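Local coordinates for probable M18 family aminopeptidase 1 (Thermotoga maritima, PDB 2GLF), which probably acts as a metal-dependent aminopeptidase of the M18 family, removing residues from the N-termini of peptides at a two-metal centre, at residues P102-F114 with E197-L209. Numbering follows the deposited sequence.
Sequences PNPLIEDEQIALF and EKEAVKTNVLKIL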
ATOM      1  N   PRO A 102     -40.427  -1.537  11.686  1.00 21.90           N
ATOM      2  CA  PRO A 102     -41.851  -1.173  11.675  1.00 22.60           C
ATOM      3  C   PRO A 102     -42.624  -1.862  10.537  1.00 24.11           C
ATOM      4  O   PRO A 102     -43.733  -2.358  10.746  1.00 25.00           O
ATOM      5  CB  PRO A 102     -41.810   0.345  11.548  1.00  5.47           C
ATOM      6  CG  PRO A 102     -40.568   0.693  12.323  1.00  5.34           C
ATOM      7  CD  PRO A 102     -39.582  -0.336  11.812  1.00  5.34           C
ATOM      8  N   ASN A 103     -42.055  -1.882   9.334  1.00 29.25           N
ATOM      9  CA  ASN A 103     -42.690  -2.569   8.207  1.00 30.35           C
ATOM     10  C   ASN A 103     -41.723  -3.694   7.868  1.00 30.93           C
ATOM     11  O   ASN A 103     -40.967  -3.596   6.904  1.00 33.07           O
ATOM     12  CB  ASN A 103     -42.844  -1.651   6.996  1.00 18.54           C
ATOM     13  CG  ASN A 103     -43.675  -0.426   7.293  1.00 20.21           C
ATOM     14  OD1 ASN A 103     -44.751  -0.519   7.877  1.00 18.42           O
ATOM     15  ND2 ASN A 103     -43.182   0.733   6.882  1.00 18.18           N
ATOM     16  N   PRO A 104     -41.739  -4.779   8.665  1.00 18.63           N
ATOM     17  CA  PRO A 104     -40.869  -5.943   8.489  1.00 17.75           C
ATOM     18  C   PRO A 104     -41.157  -6.862   7.308  1.00 16.67           C
ATOM     19  O   PRO A 104     -40.245  -7.501   6.790  1.00 16.67           O
ATOM     20  CB  PRO A 104     -41.021  -6.672   9.817  1.00 13.88           C
ATOM     21  CG  PRO A 104     -42.474  -6.483  10.100  1.00 13.07           C
ATOM     22  CD  PRO A 104     -42.687  -5.011   9.773  1.00 14.22           C
ATOM     23  N   LEU A 105     -42.409  -6.934   6.874  1.00 12.58           N
ATOM     24  CA  LEU A 105     -42.738  -7.833   5.781  1.00 12.58           C
ATOM     25  C   LEU A 105     -42.494  -7.296   4.371  1.00 12.58           C
ATOM     26  O   LEU A 105     -43.106  -6.307   3.947  1.00 12.58           O
ATOM     27  CB  LEU A 105     -44.191  -8.285   5.892  1.00 20.26           C
ATOM     28  CG  LEU A 105     -44.479  -9.785   5.748  1.00 19.50           C
ATOM     29  CD1 LEU A 105     -45.952  -9.949   5.385  1.00 19.49           C
ATOM     30  CD2 LEU A 105     -43.598 -10.420   4.678  1.00 20.52           C
ATOM     31  N   ILE A 106     -41.594  -7.970   3.657  1.00 15.55           N
ATOM     32  CA  ILE A 106     -41.258  -7.634   2.275  1.00 15.55           C
ATOM     33  C   ILE A 106     -41.161  -8.959   1.532  1.00 15.55           C
ATOM     34  O   ILE A 106     -41.091 -10.017   2.161  1.00 15.55           O
ATOM     35  CB  ILE A 106     -39.883  -6.942   2.158  1.00 11.87           C
ATOM     36  CG1 ILE A 106     -38.760  -7.961   2.386  1.00 11.87           C
ATOM     37  CG2 ILE A 106     -39.769  -5.843   3.180  1.00 11.87           C
ATOM     38  CD1 ILE A 106     -37.365  -7.404   2.160  1.00 11.87           C
ATOM     39  N   GLU A 107     -41.165  -8.904   0.203  1.00 15.55           N
ATOM     40  CA  GLU A 107     -41.017 -10.111  -0.600  1.00 16.30           C
ATOM     41  C   GLU A 107     -39.882  -9.898  -1.586  1.00 16.24           C
ATOM     42  O   GLU A 107     -39.767  -8.829  -2.177  1.00 16.89           O
ATOM     43  CB  GLU A 107     -42.288 -10.448  -1.379  1.00 28.94           C
ATOM     44  CG  GLU A 107     -42.113 -11.740  -2.188  1.00 30.86           C
ATOM     45  CD  GLU A 107     -43.352 -12.176  -2.949  1.00 31.53           C
ATOM     46  OE1 GLU A 107     -44.428 -12.282  -2.321  1.00 35.30           O
ATOM     47  OE2 GLU A 107     -43.242 -12.430  -4.172  1.00 35.36           O
ATOM     48  N   ASP A 108     -39.040 -10.910  -1.756  1.00 28.43           N
ATOM     49  CA  ASP A 108     -37.918 -10.817  -2.687  1.00 28.57           C
ATOM     50  C   ASP A 108     -37.606 -12.188  -3.265  1.00 27.93           C
ATOM     51  O   ASP A 108     -37.485 -13.168  -2.531  1.00 28.08           O
ATOM     52  CB  ASP A 108     -36.679 -10.267  -1.987  1.00 43.30           C
ATOM     53  CG  ASP A 108     -35.735  -9.576  -2.948  1.00 46.94           C
ATOM     54  OD1 ASP A 108     -34.553  -9.378  -2.592  1.00 50.39           O
ATOM     55  OD2 ASP A 108     -36.181  -9.221  -4.060  1.00 51.39           O
ATOM     56  N   GLU A 109     -37.462 -12.247  -4.584  1.00 12.11           N
ATOM     57  CA  GLU A 109     -37.192 -13.501  -5.277  1.00 11.17           C
ATOM     58  C   GLU A 109     -38.161 -14.589  -4.824  1.00 10.72           C
ATOM     59  O   GLU A 109     -37.770 -15.733  -4.573  1.00  9.85           O
ATOM     60  CB  GLU A 109     -35.748 -13.948  -5.057  1.00 21.18           C
ATOM     61  CG  GLU A 109     -34.717 -13.075  -5.776  1.00 22.66           C
ATOM     62  CD  GLU A 109     -35.053 -12.813  -7.253  1.00 25.86           C
ATOM     63  OE1 GLU A 109     -35.447 -13.766  -7.978  1.00 25.87           O
ATOM     64  OE2 GLU A 109     -34.906 -11.645  -7.692  1.00 25.78           O
ATOM     65  N   GLN A 110     -39.432 -14.198  -4.716  1.00  9.38           N
ATOM     66  CA  GLN A 110     -40.517 -15.082  -4.326  1.00  9.33           C
ATOM     67  C   GLN A 110     -40.418 -15.637  -2.906  1.00  9.33           C
ATOM     68  O   GLN A 110     -40.930 -16.721  -2.612  1.00  9.33           O
ATOM     69  CB  GLN A 110     -40.629 -16.226  -5.339  1.00 13.71           C
ATOM     70  CG  GLN A 110     -41.234 -15.815  -6.688  1.00 15.62           C
ATOM     71  CD  GLN A 110     -40.399 -14.782  -7.443  1.00 18.19           C
ATOM     72  OE1 GLN A 110     -39.291 -15.078  -7.903  1.00 18.35           O
ATOM     73  NE2 GLN A 110     -40.932 -13.562  -7.572  1.00 14.19           N
ATOM     74  N   ILE A 111     -39.782 -14.877  -2.018  1.00 12.41           N
ATOM     75  CA  ILE A 111     -39.628 -15.296  -0.629  1.00 12.20           C
ATOM     76  C   ILE A 111     -40.075 -14.204   0.343  1.00 12.58           C
ATOM     77  O   ILE A 111     -39.559 -13.090   0.317  1.00 11.80           O
ATOM     78  CB  ILE A 111     -38.163 -15.654  -0.328  1.00  8.70           C
ATOM     79  CG1 ILE A 111     -37.758 -16.872  -1.152  1.00  8.70           C
ATOM     80  CG2 ILE A 111     -37.977 -15.917   1.150  1.00  8.70           C
ATOM     81  CD1 ILE A 111     -36.309 -17.282  -0.971  1.00  8.70           C
ATOM     82  N   ALA A 112     -41.043 -14.529   1.194  1.00 18.32           N
ATOM     83  CA  ALA A 112     -41.532 -13.577   2.182  1.00 18.46           C
ATOM     84  C   ALA A 112     -40.421 -13.399   3.216  1.00 18.83           C
ATOM     85  O   ALA A 112     -39.824 -14.377   3.665  1.00 18.42           O
ATOM     86  CB  ALA A 112     -42.797 -14.108   2.842  1.00 19.38           C
ATOM     87  N   LEU A 113     -40.150 -12.156   3.599  1.00 21.77           N
ATOM     88  CA  LEU A 113     -39.077 -11.884   4.553  1.00 21.68           C
ATOM     89  C   LEU A 113     -39.426 -10.897   5.659  1.00 21.87           C
ATOM     90  O   LEU A 113     -40.256 -10.004   5.475  1.00 23.95           O
ATOM     91  CB  LEU A 113     -37.866 -11.333   3.806  1.00 10.38           C
ATOM     92  CG  LEU A 113     -37.149 -12.216   2.800  1.00 10.00           C
ATOM     93  CD1 LEU A 113     -36.259 -11.351   1.929  1.00 10.45           C
ATOM     94  CD2 LEU A 113     -36.348 -13.268   3.536  1.00  7.03           C
ATOM     95  N   PHE A 114     -38.777 -11.055   6.806  1.00 14.99           N
ATOM     96  CA  PHE A 114     -38.974 -10.136   7.922  1.00 15.03           C
ATOM     97  C   PHE A 114     -37.662  -9.398   8.110  1.00 15.51           C
ATOM     98  O   PHE A 114     -36.658  -9.998   8.508  1.00 16.72           O
ATOM     99  CB  PHE A 114     -39.302 -10.870   9.227  1.00 10.15           C
ATOM    100  CG  PHE A 114     -40.688 -11.418   9.288  1.00 10.15           C
ATOM    101  CD1 PHE A 114     -40.899 -12.773   9.505  1.00 10.15           C
ATOM    102  CD2 PHE A 114     -41.784 -10.580   9.147  1.00 10.15           C
ATOM    103  CE1 PHE A 114     -42.182 -13.288   9.582  1.00 10.15           C
ATOM    104  CE2 PHE A 114     -43.075 -11.082   9.224  1.00 10.15           C
ATOM    105  CZ  PHE A 114     -43.275 -12.443   9.443  1.00 10.16           C
ATOM    106  N   GLU A 197     -51.331 -12.158  -8.226  1.00 77.07           N
ATOM    107  CA  GLU A 197     -50.419 -11.874  -9.321  1.00 78.89           C
ATOM    108  C   GLU A 197     -49.389 -10.831  -8.905  1.00 76.98           C
ATOM    109  O   GLU A 197     -48.552 -10.422  -9.705  1.00 77.46           O
ATOM    110  CB  GLU A 197     -51.207 -11.385 -10.541  1.00111.58           C
ATOM    111  CG  GLU A 197     -52.099 -10.180 -10.269  1.00115.53           C
ATOM    112  CD  GLU A 197     -53.008  -9.844 -11.440  1.00116.50           C
ATOM    113  OE1 GLU A 197     -53.763  -8.852 -11.346  1.00120.94           O
ATOM    114  OE2 GLU A 197     -52.973 -10.576 -12.453  1.00123.07           O
ATOM    115  N   LYS A 198     -49.453 -10.410  -7.646  1.00 52.73           N
ATOM    116  CA  LYS A 198     -48.523  -9.417  -7.119  1.00 50.76           C
ATOM    117  C   LYS A 198     -48.063  -9.875  -5.738  1.00 48.58           C
ATOM    118  O   LYS A 198     -48.872  -9.987  -4.817  1.00 49.06           O
ATOM    119  CB  LYS A 198     -49.214  -8.056  -7.009  1.00 66.14           C
ATOM    120  CG  LYS A 198     -48.292  -6.868  -7.213  1.00 69.15           C
ATOM    121  CD  LYS A 198     -47.803  -6.816  -8.650  1.00 75.34           C
ATOM    122  CE  LYS A 198     -46.946  -5.589  -8.916  1.00 78.27           C
ATOM    123  NZ  LYS A 198     -46.512  -5.524 -10.343  1.00 79.24           N
ATOM    124  N   GLU A 199     -46.765 -10.137  -5.599  1.00 30.44           N
ATOM    125  CA  GLU A 199     -46.196 -10.601  -4.336  1.00 26.52           C
ATOM    126  C   GLU A 199     -47.102 -11.637  -3.676  1.00 24.25           C
ATOM    127  O   GLU A 199     -47.564 -11.456  -2.554  1.00 23.75           O
ATOM    128  CB  GLU A 199     -45.958  -9.414  -3.399  1.00 27.00           C
ATOM    129  CG  GLU A 199     -44.902  -8.451  -3.926  1.00 26.62           C
ATOM    130  CD  GLU A 199     -44.568  -7.319  -2.967  1.00 25.88           C
ATOM    131  OE1 GLU A 199     -43.712  -6.489  -3.323  1.00 27.40           O
ATOM    132  OE2 GLU A 199     -45.148  -7.249  -1.864  1.00 24.99           O
ATOM    133  N   ALA A 200     -47.339 -12.734  -4.389  1.00 30.46           N
ATOM    134  CA  ALA A 200     -48.197 -13.807  -3.906  1.00 28.90           C
ATOM    135  C   ALA A 200     -47.734 -14.477  -2.609  1.00 28.10           C
ATOM    136  O   ALA A 200     -48.553 -14.997  -1.853  1.00 28.52           O
ATOM    137  CB  ALA A 200     -48.365 -14.859  -4.998  1.00  8.91           C
ATOM    138  N   VAL A 201     -46.431 -14.478  -2.347  1.00 17.38           N
ATOM    139  CA  VAL A 201     -45.943 -15.117  -1.139  1.00 16.23           C
ATOM    140  C   VAL A 201     -46.174 -14.238   0.083  1.00 16.19           C
ATOM    141  O   VAL A 201     -46.640 -14.716   1.122  1.00 16.52           O
ATOM    142  CB  VAL A 201     -44.442 -15.464  -1.233  1.00 17.72           C
ATOM    143  CG1 VAL A 201     -43.999 -16.153   0.047  1.00 15.95           C
ATOM    144  CG2 VAL A 201     -44.175 -16.377  -2.427  1.00 16.40           C
ATOM    145  N   LYS A 202     -45.845 -12.954  -0.034  1.00 21.51           N
ATOM    146  CA  LYS A 202     -46.035 -12.036   1.085  1.00 20.47           C
ATOM    147  C   LYS A 202     -47.506 -12.129   1.470  1.00 20.52           C
ATOM    148  O   LYS A 202     -47.847 -12.392   2.631  1.00 19.55           O
ATOM    149  CB  LYS A 202     -45.692 -10.600   0.678  1.00  5.41           C
ATOM    150  CG  LYS A 202     -45.802  -9.605   1.815  1.00  5.28           C
ATOM    151  CD  LYS A 202     -45.586  -8.192   1.334  1.00  5.28           C
ATOM    152  CE  LYS A 202     -45.761  -7.197   2.469  1.00  5.28           C
ATOM    153  NZ  LYS A 202     -45.376  -5.799   2.101  1.00  5.45           N
ATOM    154  N   THR A 203     -48.360 -11.929   0.468  1.00 33.65           N
ATOM    155  CA  THR A 203     -49.809 -11.988   0.624  1.00 33.64           C
ATOM    156  C   THR A 203     -50.229 -13.246   1.383  1.00 33.80           C
ATOM    157  O   THR A 203     -51.096 -13.195   2.260  1.00 34.43           O
ATOM    158  CB  THR A 203     -50.511 -11.985  -0.756  1.00 12.55           C
ATOM    159  OG1 THR A 203     -50.202 -10.768  -1.445  1.00 12.72           O
ATOM    160  CG2 THR A 203     -52.020 -12.108  -0.597  1.00 11.83           C
ATOM    161  N   ASN A 204     -49.615 -14.373   1.040  1.00 17.96           N
ATOM    162  CA  ASN A 204     -49.945 -15.622   1.702  1.00 17.20           C
ATOM    163  C   ASN A 204     -49.616 -15.507   3.187  1.00 17.08           C
ATOM    164  O   ASN A 204     -50.436 -15.842   4.043  1.00 16.51           O
ATOM    165  CB  ASN A 204     -49.168 -16.781   1.094  1.00 13.07           C
ATOM    166  CG  ASN A 204     -49.669 -18.118   1.582  1.00 14.75           C
ATOM    167  OD1 ASN A 204     -50.813 -18.490   1.325  1.00 17.81           O
ATOM    168  ND2 ASN A 204     -48.826 -18.846   2.305  1.00 15.31           N
ATOM    169  N   VAL A 205     -48.409 -15.033   3.490  1.00 19.33           N
ATOM    170  CA  VAL A 205     -47.995 -14.858   4.875  1.00 18.81           C
ATOM    171  C   VAL A 205     -48.988 -13.935   5.583  1.00 18.74           C
ATOM    172  O   VAL A 205     -49.445 -14.231   6.691  1.00 18.74           O
ATOM    173  CB  VAL A 205     -46.590 -14.248   4.948  1.00  3.96           C
ATOM    174  CG1 VAL A 205     -46.284 -13.766   6.364  1.00  3.96           C
ATOM    175  CG2 VAL A 205     -45.584 -15.276   4.514  1.00  3.96           C
ATOM    176  N   LEU A 206     -49.326 -12.823   4.933  1.00 21.95           N
ATOM    177  CA  LEU A 206     -50.268 -11.865   5.506  1.00 21.91           C
ATOM    178  C   LEU A 206     -51.614 -12.500   5.800  1.00 23.09           C
ATOM    179  O   LEU A 206     -52.268 -12.151   6.780  1.00 23.87           O
ATOM    180  CB  LEU A 206     -50.466 -10.679   4.568  1.00  2.16           C
ATOM    181  CG  LEU A 206     -49.408  -9.585   4.668  1.00  2.16           C
ATOM    182  CD1 LEU A 206     -49.714  -8.509   3.654  1.00  2.16           C
ATOM    183  CD2 LEU A 206     -49.389  -9.009   6.080  1.00  2.16           C
ATOM    184  N   LYS A 207     -52.022 -13.427   4.939  1.00 25.36           N
ATOM    185  CA  LYS A 207     -53.288 -14.125   5.105  1.00 25.94           C
ATOM    186  C   LYS A 207     -53.201 -15.055   6.307  1.00 26.71           C
ATOM    187  O   LYS A 207     -54.110 -15.106   7.136  1.00 28.15           O
ATOM    188  CB  LYS A 207     -53.610 -14.911   3.839  1.00 17.80           C
ATOM    189  CG  LYS A 207     -54.874 -15.736   3.911  1.00 19.47           C
ATOM    190  CD  LYS A 207     -55.482 -15.875   2.528  1.00 24.41           C
ATOM    191  CE  LYS A 207     -56.331 -17.114   2.428  1.00 26.33           C
ATOM    192  NZ  LYS A 207     -55.482 -18.315   2.613  1.00 29.46           N
ATOM    193  N   ILE A 208     -52.101 -15.789   6.406  1.00 21.67           N
ATOM    194  CA  ILE A 208     -51.905 -16.686   7.528  1.00 22.17           C
ATOM    195  C   ILE A 208     -51.970 -15.840   8.796  1.00 22.93           C
ATOM    196  O   ILE A 208     -52.677 -16.177   9.743  1.00 23.09           O
ATOM    197  CB  ILE A 208     -50.529 -17.385   7.443  1.00 13.74           C
ATOM    198  CG1 ILE A 208     -50.510 -18.322   6.239  1.00 13.74           C
ATOM    199  CG2 ILE A 208     -50.227 -18.148   8.731  1.00 13.74           C
ATOM    200  CD1 ILE A 208     -49.170 -18.967   5.998  1.00 13.74           C
ATOM    201  N   LEU A 209     -51.240 -14.728   8.793  1.00 38.19           N
ATOM    202  CA  LEU A 209     -51.190 -13.823   9.937  1.00 38.57           C
ATOM    203  C   LEU A 209     -52.544 -13.254  10.347  1.00 39.57           C
ATOM    204  O   LEU A 209     -52.824 -13.082  11.538  1.00 40.23           O
ATOM    205  CB  LEU A 209     -50.235 -12.671   9.644  1.00 12.92           C
ATOM    206  CG  LEU A 209     -48.756 -12.994   9.811  1.00 13.86           C
ATOM    207  CD1 LEU A 209     -47.920 -11.854   9.251  1.00 14.53           C
ATOM    208  CD2 LEU A 209     -48.457 -13.225  11.283  1.00 12.95           C
TER
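Ala-112 and Leu-105 face helix 200-209 from the two strands of a beta hairpin, 104-108 and 111-114, closed by a type I' turn from Asp-108 to Ile-111. The helix packs on one face of the hairpin, which belongs to the six-stranded antiparallel sheet, distinct from the nine-stranded mixed sheet of the chain and away from the annotated metal sites. Strand 111-114 crosses the helix at -58°; the helix runs roughly antiparallel to the other strand.

Apolar packing fills the middle. CB of Ala-112 rests against two valines one helical turn apart, 3.5 Å from CG2 of Val-205 and 3.7 Å from CG1 of Val-201. Leu-105 reaches farther along the helix: its CD1 lies 3.5 Å from CG of Leu-206 and also meets the CG methylene of Lys-202.

Lys-202 is fully extended over Leu-105, and its NZ donates to Leu-105 O at 3.0 Å from above the carbonyl plane. The same ammonium makes a salt bridge to Glu-217, so strand carbonyl and carboxylate share it. His-342 of a third subunit packs against this lysine.

At the helix start, Glu-107 points OE1 end-on at the amides of the first turn, where the helix dipole would be expected to stabilise the negative charge. With CG anti to the backbone N (chi1 -179°) and CD continuing the extension, OE1 reaches two amides beyond Glu-199, the N-cap residue. Val-201 N gives Glu-107 OE1 a weak, bent bond of 3.0 Å. Lys-202 N approaches Glu-107 OE1 almost in line with the C-O bond, 2.8 Å away, with an N-H...O angle of 165°.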